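Long-range contact in HpcE (Thermus thermophilus, PDB 1WZO), which probably isomerises 2-hydroxyhepta-2,4-diene-1,7-dioate and belongs to the fumarylacetoacetate hydrolase family: residues Trp72-Leu86 against Ile143-Pro156. Residues are numbered along the deposited sequence; the frame is centred on the assembly and turned at random.
Sequences WKPNTSLLPHKGVVL and IRAKGRDTFLPLGP
Leu78 and Leu79 run parallel to Leu152-Leu154, and three backbone bonds join this short strand pair within a buried surface of 1100 Å². Leu152 N donates to Ser77 O, Leu79 N to Leu152 O, and Leu154 N to Leu79 O at 2.8 Å. On one side of the ribbon, Leu78 lies alongside Leu152 and Leu154, one of its methyls, CD2, reaching Leu154 CD2 (3.7 Å) as well as Leu152 CD2. On the other, Leu79 CD2 and Val85 CG2 both press on CG of the Pro153 ring.

The closest packing surrounds a buried ammonium, with Pro74 CG set on Gly147 O at 3.2 Å. Two successive kinks in the Lys73 chain (chi2 and chi3 both -76°) fold its ammonium back to two carbonyls, Lys146 O at 2.8 Å and Phe151 O at 2.9 Å, the latter approached from above the carbonyl plane. Asp128 also forms salt bridges with Lys73 and Lys146, which probably offsets the closeness of the two lysines. Farther along, Thr150 OG1 takes an almost straight bond from Leu86 N (3.0 Å, 177°), tying the strand that starts at Val85 to the Arg148-Phe151 type II turn.

Packing is looser where water intervenes. One molecule joins Thr76 OG1, Gly147 O and Asp149 OD1, while Asp149 OD2 turns to Lys109 and Thr204 of a second subunit. Another links His81 N to Leu154 O, whose direct separation is 4.3 Å. Beside it, Pro156, after a cis peptide, packs its CB against His81 CB (3.6 Å) and puts CG over the rim of one face of the imidazole, whose ND1 is hydrogen-bonded to Glu239 N and NE2 to a glycerol, probably from the crystallisation liquor. The whole is a parallel strand pairing within the mainly beta fumarylacetoacetate hydrolase C-terminal fold, set against neighbouring subunits of the tetramer.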
loop_
_atom_site.group_PDB
_atom_site.type_symbol
_atom_site.label_atom_id
_atom_site.label_comp_id
_atom_site.label_asym_id
_atom_site.label_seq_id
_atom_site.Cartn_x
_atom_site.Cartn_y
_atom_site.Cartn_z
ATOM N N TRP B 72 -18.923 10.728 -4.507
ATOM C CA TRP B 72 -17.593 10.374 -4.038
ATOM C C TRP B 72 -16.858 11.473 -3.281
ATOM O O TRP B 72 -17.068 12.654 -3.530
ATOM C CB TRP B 72 -16.771 9.951 -5.264
ATOM C CG TRP B 72 -15.289 9.784 -5.063
ATOM C CD1 TRP B 72 -14.659 8.798 -4.358
ATOM C CD2 TRP B 72 -14.256 10.559 -5.678
ATOM N NE1 TRP B 72 -13.298 8.905 -4.506
ATOM C CE2 TRP B 72 -13.023 9.979 -5.312
ATOM C CE3 TRP B 72 -14.252 11.689 -6.510
ATOM C CZ2 TRP B 72 -11.796 10.486 -5.751
ATOM C CZ3 TRP B 72 -13.033 12.194 -6.947
ATOM C CH2 TRP B 72 -11.820 11.590 -6.566
ATOM N N LYS B 73 -16.011 11.065 -2.337
ATOM C CA LYS B 73 -15.163 11.986 -1.587
ATOM C C LYS B 73 -13.755 11.401 -1.747
ATOM O O LYS B 73 -13.507 10.252 -1.367
ATOM C CB LYS B 73 -15.534 12.039 -0.095
ATOM C CG LYS B 73 -16.863 12.724 0.233
ATOM C CD LYS B 73 -16.822 14.265 0.160
ATOM C CE LYS B 73 -16.122 14.902 1.368
ATOM N NZ LYS B 73 -16.486 16.362 1.546
ATOM N N PRO B 74 -12.823 12.171 -2.330
ATOM C CA PRO B 74 -11.446 11.707 -2.531
ATOM C C PRO B 74 -10.690 11.543 -1.222
ATOM O O PRO B 74 -10.957 12.252 -0.255
ATOM C CB PRO B 74 -10.838 12.798 -3.409
ATOM C CG PRO B 74 -11.546 14.016 -2.949
ATOM C CD PRO B 74 -12.984 13.551 -2.818
ATOM N N ASN B 75 -9.742 10.613 -1.194
ATOM C CA ASN B 75 -8.957 10.396 0.011
ATOM C C ASN B 75 -8.179 11.667 0.359
ATOM O O ASN B 75 -7.820 11.880 1.518
ATOM C CB ASN B 75 -8.009 9.206 -0.176
ATOM C CG ASN B 75 -8.734 7.857 -0.112
ATOM O OD1 ASN B 75 -8.180 6.824 -0.492
ATOM N ND2 ASN B 75 -9.965 7.863 0.378
ATOM N N THR B 76 -7.936 12.524 -0.632
ATOM C CA THR B 76 -7.221 13.768 -0.370
ATOM C C THR B 76 -8.057 14.786 0.416
ATOM O O THR B 76 -7.540 15.810 0.855
ATOM C CB THR B 76 -6.692 14.425 -1.680
ATOM O OG1 THR B 76 -7.662 14.274 -2.720
ATOM C CG2 THR B 76 -5.372 13.776 -2.115
ATOM N N SER B 77 -9.351 14.516 0.589
ATOM C CA SER B 77 -10.185 15.410 1.386
ATOM C C SER B 77 -10.046 15.027 2.865
ATOM O O SER B 77 -10.337 15.825 3.751
ATOM C CB SER B 77 -11.668 15.321 0.983
ATOM O OG SER B 77 -12.175 14.005 1.087
ATOM N N LEU B 78 -9.596 13.802 3.128
ATOM C CA LEU B 78 -9.460 13.325 4.506
ATOM C C LEU B 78 -8.601 14.206 5.404
ATOM O O LEU B 78 -7.525 14.674 5.016
ATOM C CB LEU B 78 -8.922 11.890 4.520
ATOM C CG LEU B 78 -9.896 10.817 4.020
ATOM C CD1 LEU B 78 -9.131 9.541 3.688
ATOM C CD2 LEU B 78 -10.967 10.553 5.084
ATOM N N LEU B 79 -9.093 14.424 6.621
ATOM C CA LEU B 79 -8.400 15.247 7.597
ATOM C C LEU B 79 -8.620 14.651 8.983
ATOM O O LEU B 79 -9.728 14.248 9.318
ATOM C CB LEU B 79 -8.954 16.673 7.559
ATOM C CG LEU B 79 -8.221 17.716 8.408
ATOM C CD1 LEU B 79 -6.872 18.062 7.769
ATOM C CD2 LEU B 79 -9.095 18.974 8.521
ATOM N N PRO B 80 -7.568 14.593 9.809
ATOM C CA PRO B 80 -7.735 14.028 11.148
ATOM C C PRO B 80 -8.334 15.002 12.153
ATOM O O PRO B 80 -8.414 16.212 11.911
ATOM C CB PRO B 80 -6.313 13.643 11.530
ATOM C CG PRO B 80 -5.529 14.777 10.943
ATOM C CD PRO B 80 -6.152 14.922 9.557
ATOM N N HIS B 81 -8.746 14.447 13.285
ATOM C CA HIS B 81 -9.289 15.215 14.393
ATOM C C HIS B 81 -8.217 16.257 14.714
ATOM O O HIS B 81 -7.027 15.936 14.732
ATOM C CB HIS B 81 -9.508 14.263 15.579
ATOM C CG HIS B 81 -9.906 14.938 16.855
ATOM N ND1 HIS B 81 -10.973 15.807 16.943
ATOM C CD2 HIS B 81 -9.405 14.831 18.111
ATOM C CE1 HIS B 81 -11.112 16.206 18.196
ATOM N NE2 HIS B 81 -10.173 15.628 18.925
ATOM N N LYS B 82 -8.638 17.499 14.934
ATOM C CA LYS B 82 -7.733 18.607 15.250
ATOM C C LYS B 82 -7.049 19.224 14.023
ATOM O O LYS B 82 -6.402 20.266 14.130
ATOM C CB LYS B 82 -6.663 18.169 16.259
ATOM C CG LYS B 82 -7.212 17.719 17.610
ATOM C CD LYS B 82 -7.963 18.840 18.305
ATOM C CE LYS B 82 -8.387 18.427 19.710
ATOM N NZ LYS B 82 -9.165 19.501 20.393
ATOM N N GLY B 83 -7.179 18.579 12.866
ATOM C CA GLY B 83 -6.579 19.118 11.654
ATOM C C GLY B 83 -7.284 20.400 11.237
ATOM O O GLY B 83 -8.432 20.631 11.619
ATOM N N VAL B 84 -6.610 21.231 10.446
ATOM C CA VAL B 84 -7.179 22.501 10.000
ATOM C C VAL B 84 -7.879 22.432 8.643
ATOM O O VAL B 84 -7.278 22.034 7.636
ATOM C CB VAL B 84 -6.082 23.598 9.927
ATOM C CG1 VAL B 84 -6.673 24.898 9.402
ATOM C CG2 VAL B 84 -5.459 23.813 11.300
ATOM N N VAL B 85 -9.150 22.816 8.617
ATOM C CA VAL B 85 -9.914 22.826 7.373
ATOM C C VAL B 85 -9.602 24.127 6.648
ATOM O O VAL B 85 -9.609 25.203 7.256
ATOM C CB VAL B 85 -11.434 22.752 7.642
ATOM C CG1 VAL B 85 -12.215 23.021 6.349
ATOM C CG2 VAL B 85 -11.792 21.375 8.197
ATOM N N LEU B 86 -9.325 24.035 5.351
ATOM C CA LEU B 86 -9.009 25.217 4.564
ATOM C C LEU B 86 -10.258 25.757 3.880
ATOM O O LEU B 86 -10.936 25.050 3.128
ATOM C CB LEU B 86 -7.929 24.883 3.524
ATOM C CG LEU B 86 -6.622 24.367 4.138
ATOM C CD1 LEU B 86 -5.688 23.886 3.047
ATOM C CD2 LEU B 86 -5.970 25.465 4.957
ATOM N N ILE B 143 -17.778 17.557 -7.666
ATOM C CA ILE B 143 -16.538 17.192 -7.007
ATOM C C ILE B 143 -15.820 18.463 -6.545
ATOM O O ILE B 143 -15.226 18.496 -5.471
ATOM C CB ILE B 143 -15.663 16.359 -7.972
ATOM C CG1 ILE B 143 -16.301 14.975 -8.141
ATOM C CG2 ILE B 143 -14.233 16.265 -7.455
ATOM C CD1 ILE B 143 -15.738 14.147 -9.283
ATOM N N ARG B 144 -15.903 19.524 -7.341
ATOM C CA ARG B 144 -15.257 20.782 -6.975
ATOM C C ARG B 144 -15.833 21.365 -5.678
ATOM O O ARG B 144 -15.148 22.073 -4.941
ATOM C CB ARG B 144 -15.418 21.807 -8.102
ATOM C CG ARG B 144 -14.591 23.070 -7.887
ATOM C CD ARG B 144 -14.323 23.801 -9.195
ATOM N NE ARG B 144 -15.456 24.603 -9.640
ATOM C CZ ARG B 144 -15.707 25.834 -9.210
ATOM N NH1 ARG B 144 -14.900 26.407 -8.324
ATOM N NH2 ARG B 144 -16.765 26.495 -9.664
ATOM N N ALA B 145 -17.095 21.060 -5.406
ATOM C CA ALA B 145 -17.769 21.569 -4.210
ATOM C C ALA B 145 -17.583 20.700 -2.968
ATOM O O ALA B 145 -17.622 21.200 -1.842
ATOM C CB ALA B 145 -19.268 21.718 -4.494
ATOM N N LYS B 146 -17.370 19.407 -3.174
ATOM C CA LYS B 146 -17.252 18.457 -2.069
ATOM C C LYS B 146 -15.894 17.786 -1.909
ATOM O O LYS B 146 -15.508 17.436 -0.792
ATOM C CB LYS B 146 -18.286 17.340 -2.240
ATOM C CG LYS B 146 -19.715 17.802 -2.430
ATOM C CD LYS B 146 -20.374 18.132 -1.104
ATOM C CE LYS B 146 -20.615 16.875 -0.279
ATOM N NZ LYS B 146 -21.194 17.209 1.055
ATOM N N GLY B 147 -15.186 17.601 -3.022
ATOM C CA GLY B 147 -13.910 16.901 -2.987
ATOM C C GLY B 147 -12.632 17.695 -2.826
ATOM O O GLY B 147 -11.563 17.240 -3.247
ATOM N N ARG B 148 -12.727 18.863 -2.202
ATOM C CA ARG B 148 -11.564 19.715 -1.987
ATOM C C ARG B 148 -10.669 19.194 -0.860
ATOM O O ARG B 148 -11.140 18.511 0.050
ATOM C CB ARG B 148 -12.026 21.136 -1.650
ATOM C CG ARG B 148 -13.118 21.669 -2.577
ATOM C CD ARG B 148 -13.541 23.073 -2.172
ATOM N NE ARG B 148 -12.540 24.076 -2.534
ATOM C CZ ARG B 148 -12.368 24.552 -3.764
ATOM N NH1 ARG B 148 -13.127 24.122 -4.759
ATOM N NH2 ARG B 148 -11.433 25.467 -3.997
ATOM N N ASP B 149 -9.377 19.510 -0.927
ATOM C CA ASP B 149 -8.447 19.091 0.121
ATOM C C ASP B 149 -8.962 19.578 1.490
ATOM O O ASP B 149 -9.411 20.721 1.630
ATOM C CB ASP B 149 -7.051 19.673 -0.122
ATOM C CG ASP B 149 -6.326 19.024 -1.305
ATOM O OD1 ASP B 149 -6.814 18.013 -1.854
ATOM O OD2 ASP B 149 -5.244 19.535 -1.673
ATOM N N THR B 150 -8.892 18.690 2.477
ATOM C CA THR B 150 -9.318 18.925 3.863
ATOM C C THR B 150 -10.823 18.979 4.097
ATOM O O THR B 150 -11.252 19.255 5.219
ATOM C CB THR B 150 -8.732 20.230 4.488
ATOM O OG1 THR B 150 -9.441 21.377 3.996
ATOM C CG2 THR B 150 -7.242 20.356 4.194
ATOM N N PHE B 151 -11.624 18.705 3.072
ATOM C CA PHE B 151 -13.069 18.763 3.253
ATOM C C PHE B 151 -13.727 17.524 3.851
ATOM O O PHE B 151 -14.949 17.378 3.787
ATOM C CB PHE B 151 -13.773 19.148 1.944
ATOM C CG PHE B 151 -14.042 20.628 1.816
ATOM C CD1 PHE B 151 -15.163 21.088 1.132
ATOM C CD2 PHE B 151 -13.189 21.559 2.411
ATOM C CE1 PHE B 151 -15.441 22.462 1.043
ATOM C CE2 PHE B 151 -13.452 22.931 2.328
ATOM C CZ PHE B 151 -14.581 23.382 1.644
ATOM N N LEU B 152 -12.931 16.629 4.429
ATOM C CA LEU B 152 -13.513 15.457 5.073
ATOM C C LEU B 152 -12.865 15.076 6.397
ATOM O O LEU B 152 -12.145 14.080 6.492
ATOM C CB LEU B 152 -13.534 14.231 4.143
ATOM C CG LEU B 152 -14.276 13.022 4.747
ATOM C CD1 LEU B 152 -15.678 13.453 5.192
ATOM C CD2 LEU B 152 -14.375 11.877 3.719
ATOM N N PRO B 153 -13.066 15.903 7.432
ATOM C CA PRO B 153 -12.476 15.539 8.722
ATOM C C PRO B 153 -13.085 14.170 9.043
ATOM O O PRO B 153 -14.244 13.920 8.714
ATOM C CB PRO B 153 -12.988 16.638 9.647
ATOM C CG PRO B 153 -12.961 17.852 8.738
ATOM C CD PRO B 153 -13.517 17.309 7.427
ATOM N N LEU B 154 -12.317 13.279 9.655
ATOM C CA LEU B 154 -12.836 11.951 9.959
ATOM C C LEU B 154 -12.209 11.405 11.231
ATOM O O LEU B 154 -10.985 11.381 11.367
ATOM C CB LEU B 154 -12.555 10.988 8.796
ATOM C CG LEU B 154 -13.186 9.592 8.864
ATOM C CD1 LEU B 154 -14.660 9.698 8.524
ATOM C CD2 LEU B 154 -12.502 8.643 7.883
ATOM N N GLY B 155 -13.056 10.967 12.159
ATOM C CA GLY B 155 -12.558 10.415 13.407
ATOM C C GLY B 155 -13.328 10.941 14.605
ATOM O O GLY B 155 -14.495 11.311 14.481
ATOM N N PRO B 156 -12.688 11.007 15.783
ATOM C CA PRO B 156 -11.292 10.602 15.975
ATOM C C PRO B 156 -11.087 9.103 16.164
ATOM O O PRO B 156 -9.955 8.620 16.143
ATOM C CB PRO B 156 -10.869 11.405 17.208
ATOM C CG PRO B 156 -12.142 11.497 17.998
ATOM C CD PRO B 156 -13.168 11.803 16.930
HETATM O O HOH W 1 -9.078 16.445 -2.206
HETATM O O HOH W 2 -6.896 16.733 3.508
HETATM O O HOH W 3 -9.093 11.654 13.222
#